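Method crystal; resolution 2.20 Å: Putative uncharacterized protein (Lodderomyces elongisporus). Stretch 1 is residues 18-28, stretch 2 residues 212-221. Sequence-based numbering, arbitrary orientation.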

ATOM      1  N   GLY F  18      -2.642   9.721  10.015  1.00 10.71           N
ATOM      2  CA  GLY F  18      -2.487  11.161  10.061  1.00 13.46           C
ATOM      3  C   GLY F  18      -1.072  11.592  10.413  1.00 19.73           C
ATOM      4  O   GLY F  18      -0.512  12.494   9.786  1.00 26.80           O
ATOM      5  N   TYR F  19      -0.495  10.933  11.415  1.00 15.85           N
ATOM      6  CA  TYR F  19       0.841  11.254  11.893  1.00 12.14           C
ATOM      7  C   TYR F  19       1.925  11.051  10.831  1.00 11.92           C
ATOM      8  O   TYR F  19       2.908  11.788  10.800  1.00 12.38           O
ATOM      9  CB  TYR F  19       1.172  10.413  13.134  1.00 15.66           C
ATOM     10  CG  TYR F  19       0.294  10.707  14.325  1.00 16.46           C
ATOM     11  CD1 TYR F  19      -0.154  11.995  14.576  1.00 16.10           C
ATOM     12  CD2 TYR F  19      -0.089   9.701  15.188  1.00 13.37           C
ATOM     13  CE1 TYR F  19      -0.953  12.273  15.662  1.00 14.85           C
ATOM     14  CE2 TYR F  19      -0.884   9.968  16.277  1.00 17.23           C
ATOM     15  CZ  TYR F  19      -1.313  11.254  16.512  1.00 18.23           C
ATOM     16  OH  TYR F  19      -2.108  11.526  17.602  1.00 21.33           O
ATOM     17  N   LYS F  20       1.755  10.051   9.973  1.00 14.57           N
ATOM     18  CA  LYS F  20       2.700   9.817   8.883  1.00 17.62           C
ATOM     19  C   LYS F  20       2.896  11.093   8.089  1.00 19.87           C
ATOM     20  O   LYS F  20       4.020  11.493   7.786  1.00 18.33           O
ATOM     21  CB  LYS F  20       2.189   8.746   7.928  1.00 10.73           C
ATOM     22  CG  LYS F  20       2.202   7.323   8.442  1.00 10.74           C
ATOM     23  CD  LYS F  20       1.729   6.442   7.311  1.00 10.33           C
ATOM     24  CE  LYS F  20       1.235   5.082   7.735  1.00 10.34           C
ATOM     25  NZ  LYS F  20       0.623   4.408   6.532  1.00 10.30           N
ATOM     26  N   ILE F  21       1.783  11.738   7.764  1.00 15.86           N
ATOM     27  CA  ILE F  21       1.812  12.904   6.908  1.00 14.12           C
ATOM     28  C   ILE F  21       2.244  14.148   7.679  1.00 15.32           C
ATOM     29  O   ILE F  21       3.047  14.936   7.182  1.00 20.68           O
ATOM     30  CB  ILE F  21       0.449  13.137   6.204  1.00 17.36           C
ATOM     31  CG1 ILE F  21       0.021  11.878   5.443  1.00 18.76           C
ATOM     32  CG2 ILE F  21       0.531  14.319   5.269  1.00 13.08           C
ATOM     33  CD1 ILE F  21       1.157  11.150   4.743  1.00 10.54           C
ATOM     34  N   SER F  22       1.739  14.318   8.896  1.00 14.93           N
ATOM     35  CA  SER F  22       2.103  15.514   9.656  1.00 13.21           C
ATOM     36  C   SER F  22       3.585  15.487  10.046  1.00 18.11           C
ATOM     37  O   SER F  22       4.261  16.511  10.004  1.00 14.54           O
ATOM     38  CB  SER F  22       1.214  15.701  10.885  1.00 13.50           C
ATOM     39  OG  SER F  22       1.415  14.678  11.849  1.00 15.99           O
ATOM     40  N   ILE F  23       4.082  14.316  10.423  1.00 19.45           N
ATOM     41  CA  ILE F  23       5.519  14.147  10.643  1.00 22.33           C
ATOM     42  C   ILE F  23       6.344  14.444   9.376  1.00 23.12           C
ATOM     43  O   ILE F  23       7.340  15.166   9.439  1.00 21.33           O
ATOM     44  CB  ILE F  23       5.862  12.741  11.160  1.00 16.18           C
ATOM     45  CG1 ILE F  23       5.317  12.553  12.580  1.00 16.46           C
ATOM     46  CG2 ILE F  23       7.379  12.521  11.148  1.00 23.69           C
ATOM     47  CD1 ILE F  23       5.342  11.137  13.048  1.00 16.44           C
ATOM     48  N   PHE F  24       5.947  13.901   8.228  1.00 18.46           N
ATOM     49  CA  PHE F  24       6.757  14.130   7.029  1.00 19.37           C
ATOM     50  C   PHE F  24       6.755  15.590   6.604  1.00 21.45           C
ATOM     51  O   PHE F  24       7.791  16.118   6.203  1.00 17.02           O
ATOM     52  CB  PHE F  24       6.371  13.238   5.852  1.00 13.12           C
ATOM     53  CG  PHE F  24       7.475  13.075   4.856  1.00 13.59           C
ATOM     54  CD1 PHE F  24       8.775  12.832   5.290  1.00 18.35           C
ATOM     55  CD2 PHE F  24       7.232  13.166   3.500  1.00 13.50           C
ATOM     56  CE1 PHE F  24       9.819  12.690   4.378  1.00 20.02           C
ATOM     57  CE2 PHE F  24       8.258  13.024   2.582  1.00 14.11           C
ATOM     58  CZ  PHE F  24       9.565  12.783   3.021  1.00 14.83           C
ATOM     59  N   LEU F  25       5.597  16.241   6.704  1.00 23.42           N
ATOM     60  CA  LEU F  25       5.512  17.665   6.407  1.00 18.04           C
ATOM     61  C   LEU F  25       6.453  18.469   7.305  1.00 15.87           C
ATOM     62  O   LEU F  25       7.134  19.381   6.837  1.00 20.46           O
ATOM     63  CB  LEU F  25       4.071  18.171   6.535  1.00 14.65           C
ATOM     64  CG  LEU F  25       3.073  17.687   5.475  1.00 25.62           C
ATOM     65  CD1 LEU F  25       1.630  18.001   5.892  1.00 20.21           C
ATOM     66  CD2 LEU F  25       3.376  18.311   4.116  1.00 14.44           C
ATOM     67  N   GLU F  26       6.487  18.131   8.592  1.00 15.91           N
ATOM     68  CA  GLU F  26       7.356  18.834   9.534  1.00 26.38           C
ATOM     69  C   GLU F  26       8.840  18.602   9.201  1.00 30.59           C
ATOM     70  O   GLU F  26       9.650  19.527   9.245  1.00 18.65           O
ATOM     71  CB  GLU F  26       7.062  18.400  10.971  1.00 25.69           C
ATOM     72  CG  GLU F  26       5.713  18.863  11.514  1.00 31.31           C
ATOM     73  CD  GLU F  26       5.639  20.370  11.711  1.00 37.08           C
ATOM     74  OE1 GLU F  26       6.693  21.041  11.678  1.00 39.03           O
ATOM     75  OE2 GLU F  26       4.520  20.888  11.904  1.00 42.13           O
ATOM     76  N   VAL F  27       9.176  17.362   8.865  1.00 24.83           N
ATOM     77  CA  VAL F  27      10.529  17.007   8.479  1.00 25.70           C
ATOM     78  C   VAL F  27      10.960  17.809   7.254  1.00 26.01           C
ATOM     79  O   VAL F  27      12.079  18.300   7.195  1.00 25.97           O
ATOM     80  CB  VAL F  27      10.642  15.498   8.199  1.00 24.87           C
ATOM     81  CG1 VAL F  27      11.924  15.180   7.445  1.00 25.90           C
ATOM     82  CG2 VAL F  27      10.590  14.723   9.500  1.00 23.92           C
ATOM     83  N   LEU F  28      10.053  17.968   6.292  1.00 22.41           N
ATOM     84  CA  LEU F  28      10.374  18.678   5.055  1.00 22.58           C
ATOM     85  C   LEU F  28      10.352  20.200   5.206  1.00 24.97           C
ATOM     86  O   LEU F  28      10.697  20.917   4.271  1.00 22.23           O
ATOM     87  CB  LEU F  28       9.418  18.275   3.934  1.00 17.21           C
ATOM     88  CG  LEU F  28       9.477  16.870   3.352  1.00 16.48           C
ATOM     89  CD1 LEU F  28       8.301  16.684   2.405  1.00 15.75           C
ATOM     90  CD2 LEU F  28      10.758  16.667   2.636  1.00 17.30           C
ATOM     91  N   PRO F 212      13.034  16.767  16.795  1.00 31.53           N
ATOM     92  CA  PRO F 212      12.010  17.783  17.059  1.00 28.82           C
ATOM     93  C   PRO F 212      10.860  17.756  16.036  1.00 23.04           C
ATOM     94  O   PRO F 212       9.717  17.913  16.439  1.00 24.25           O
ATOM     95  CB  PRO F 212      12.795  19.096  16.965  1.00 32.64           C
ATOM     96  CG  PRO F 212      14.194  18.716  17.302  1.00 34.04           C
ATOM     97  CD  PRO F 212      14.387  17.345  16.732  1.00 31.35           C
ATOM     98  N   ALA F 213      11.148  17.548  14.753  1.00 20.30           N
ATOM     99  CA  ALA F 213      10.085  17.465  13.744  1.00 21.46           C
ATOM    100  C   ALA F 213       9.161  16.265  13.951  1.00 26.49           C
ATOM    101  O   ALA F 213       7.990  16.304  13.577  1.00 25.66           O
ATOM    102  CB  ALA F 213      10.660  17.434  12.357  1.00 18.87           C
ATOM    103  N   VAL F 214       9.683  15.190  14.529  1.00 26.68           N
ATOM    104  CA  VAL F 214       8.845  14.020  14.782  1.00 28.08           C
ATOM    105  C   VAL F 214       7.914  14.314  15.954  1.00 28.54           C
ATOM    106  O   VAL F 214       6.705  14.099  15.869  1.00 25.94           O
ATOM    107  CB  VAL F 214       9.685  12.754  15.060  1.00 23.59           C
ATOM    108  CG1 VAL F 214       8.839  11.681  15.703  1.00 15.17           C
ATOM    109  CG2 VAL F 214      10.319  12.235  13.764  1.00 17.54           C
ATOM    110  N   GLN F 215       8.490  14.823  17.038  1.00 17.25           N
ATOM    111  CA  GLN F 215       7.731  15.176  18.219  1.00 27.87           C
ATOM    112  C   GLN F 215       6.596  16.135  17.876  1.00 26.68           C
ATOM    113  O   GLN F 215       5.513  16.030  18.427  1.00 29.75           O
ATOM    114  CB  GLN F 215       8.650  15.812  19.258  1.00 33.09           C
ATOM    115  CG  GLN F 215       9.811  14.937  19.692  1.00 35.92           C
ATOM    116  CD  GLN F 215      10.796  15.700  20.542  1.00 37.68           C
ATOM    117  OE1 GLN F 215      10.505  16.812  20.980  1.00 39.56           O
ATOM    118  NE2 GLN F 215      11.973  15.117  20.776  1.00 37.96           N
ATOM    119  N   LYS F 216       6.850  17.057  16.950  1.00 26.97           N
ATOM    120  CA  LYS F 216       5.851  18.038  16.547  1.00 27.03           C
ATOM    121  C   LYS F 216       4.726  17.387  15.740  1.00 25.14           C
ATOM    122  O   LYS F 216       3.554  17.599  16.030  1.00 21.11           O
ATOM    123  CB  LYS F 216       6.499  19.183  15.764  1.00 29.67           C
ATOM    124  CG  LYS F 216       5.506  20.203  15.199  1.00 32.42           C
ATOM    125  CD  LYS F 216       4.749  20.920  16.295  1.00 31.58           C
ATOM    126  CE  LYS F 216       3.739  21.879  15.713  1.00 40.76           C
ATOM    127  NZ  LYS F 216       2.824  22.425  16.766  1.00 45.89           N
ATOM    128  N   GLY F 217       5.089  16.577  14.747  1.00 24.62           N
ATOM    129  CA  GLY F 217       4.120  15.847  13.948  1.00 15.79           C
ATOM    130  C   GLY F 217       3.198  14.963  14.779  1.00 19.73           C
ATOM    131  O   GLY F 217       2.018  14.789  14.454  1.00 18.84           O
ATOM    132  N   PHE F 218       3.729  14.405  15.861  1.00 15.37           N
ATOM    133  CA  PHE F 218       2.910  13.595  16.762  1.00 18.78           C
ATOM    134  C   PHE F 218       1.933  14.444  17.592  1.00 19.57           C
ATOM    135  O   PHE F 218       1.003  13.913  18.181  1.00 18.68           O
ATOM    136  CB  PHE F 218       3.786  12.733  17.677  1.00 19.07           C
ATOM    137  CG  PHE F 218       4.185  11.412  17.066  1.00 23.73           C
ATOM    138  CD1 PHE F 218       3.225  10.549  16.555  1.00 13.83           C
ATOM    139  CD2 PHE F 218       5.521  11.040  16.998  1.00 25.14           C
ATOM    140  CE1 PHE F 218       3.590   9.346  15.984  1.00 13.28           C
ATOM    141  CE2 PHE F 218       5.898   9.825  16.439  1.00 13.86           C
ATOM    142  CZ  PHE F 218       4.939   8.980  15.934  1.00 13.86           C
ATOM    143  N   GLU F 219       2.146  15.754  17.633  1.00 19.51           N
ATOM    144  CA  GLU F 219       1.225  16.660  18.319  1.00 26.25           C
ATOM    145  C   GLU F 219       0.245  17.324  17.340  1.00 23.43           C
ATOM    146  O   GLU F 219      -0.410  18.308  17.675  1.00 24.03           O
ATOM    147  CB  GLU F 219       2.004  17.723  19.095  1.00 34.13           C
ATOM    148  CG  GLU F 219       2.984  17.154  20.117  1.00 46.12           C
ATOM    149  CD  GLU F 219       4.049  18.166  20.542  1.00 61.66           C
ATOM    150  OE1 GLU F 219       4.055  19.296  20.004  1.00 68.08           O
ATOM    151  OE2 GLU F 219       4.884  17.832  21.413  1.00 63.79           O
ATOM    152  N   VAL F 220       0.144  16.766  16.138  1.00 23.74           N
ATOM    153  CA  VAL F 220      -0.690  17.325  15.077  1.00 19.70           C
ATOM    154  C   VAL F 220      -1.687  16.303  14.528  1.00 20.84           C
ATOM    155  O   VAL F 220      -1.295  15.340  13.873  1.00 20.60           O
ATOM    156  CB  VAL F 220       0.169  17.840  13.903  1.00 20.87           C
ATOM    157  CG1 VAL F 220      -0.723  18.264  12.728  1.00 23.47           C
ATOM    158  CG2 VAL F 220       1.062  18.994  14.358  1.00 17.33           C
ATOM    159  N   PRO F 221      -2.984  16.502  14.800  1.00 20.27           N
ATOM    160  CA  PRO F 221      -3.522  17.516  15.717  1.00 19.31           C
ATOM    161  C   PRO F 221      -3.256  17.143  17.184  1.00 22.32           C
ATOM    162  O   PRO F 221      -2.924  15.988  17.457  1.00 25.53           O
ATOM    163  CB  PRO F 221      -5.028  17.535  15.390  1.00 19.10           C
ATOM    164  CG  PRO F 221      -5.306  16.259  14.705  1.00 19.41           C
ATOM    165  CD  PRO F 221      -4.040  15.822  14.028  1.00 19.27           C
TER
HETATM  166  O   HOH W   1      -1.901  14.658  11.275  1.00 17.12           O
HETATM  167  O   HOH W   2      -1.825  13.728  18.558  1.00 15.16           O

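The two helices run roughly antiparallel, at 141°, and approach to 7.8 Å between axes, burying 567 Å² summed over both sides; Tyr-19, Ser-22, Ile-23, Gly-217 and Phe-218 are all buried. Gly-217 is the closest point of the backbone register: its CA lies 4.0 Å from the CA of Ile-23, and an ideal CB placed on it would fall 2.5 Å from Ile-23 CG1, a clash. With no side chain there, Ile-23 CG1 packs at 3.8 Å against Gly-217 CA. A helical turn away, Ala-213 uses its single methyl: Ala-213 CB packs 3.9 Å from Val-27 CG2.

Ile-23 leaves its helix sideways, but its m,t rotamer brings the end of the chain nearer. Ile-23 CD1 lands over the face of the Phe-218 ring, 3.7 Å from the centroid and 13° off the normal, while Ile-23 CG2 meets Val-214 CG2 at 3.9 Å. Phe-218, with chi1 at -86°, directs its edge toward the face of Tyr-19: Phe-218 CD1 is 3.7 Å from Tyr-19 CD2, in an offset edge-to-face pair with planes at 69°. One phenyl ring thus serves isoleucine with its face and tyrosine with its edge.

Ser-22 and Tyr-19 address a type I turn running from Gly-217 to Val-220. Ser-22, in the p rotamer, donates from OG to Gly-217 O at 2.7 Å, a carbonyl that also accepts Val-220 N within the turn. Tyr-19, m at chi1, extends its hydroxyl to water 2, donating from Tyr-19 OH at 2.4 Å; that water donates in turn to Phe-218 O (2.9 Å) and Pro-221 O (2.7 Å).

At the more open end, Glu-26 folds m,m: Glu-26 CB lies 3.5 Å from Ala-213 O, and the carboxylate carbon, Glu-26 CD, 3.5 Å from Lys-216 CG, while OE2 is hydrogen-bonded elsewhere in the structure.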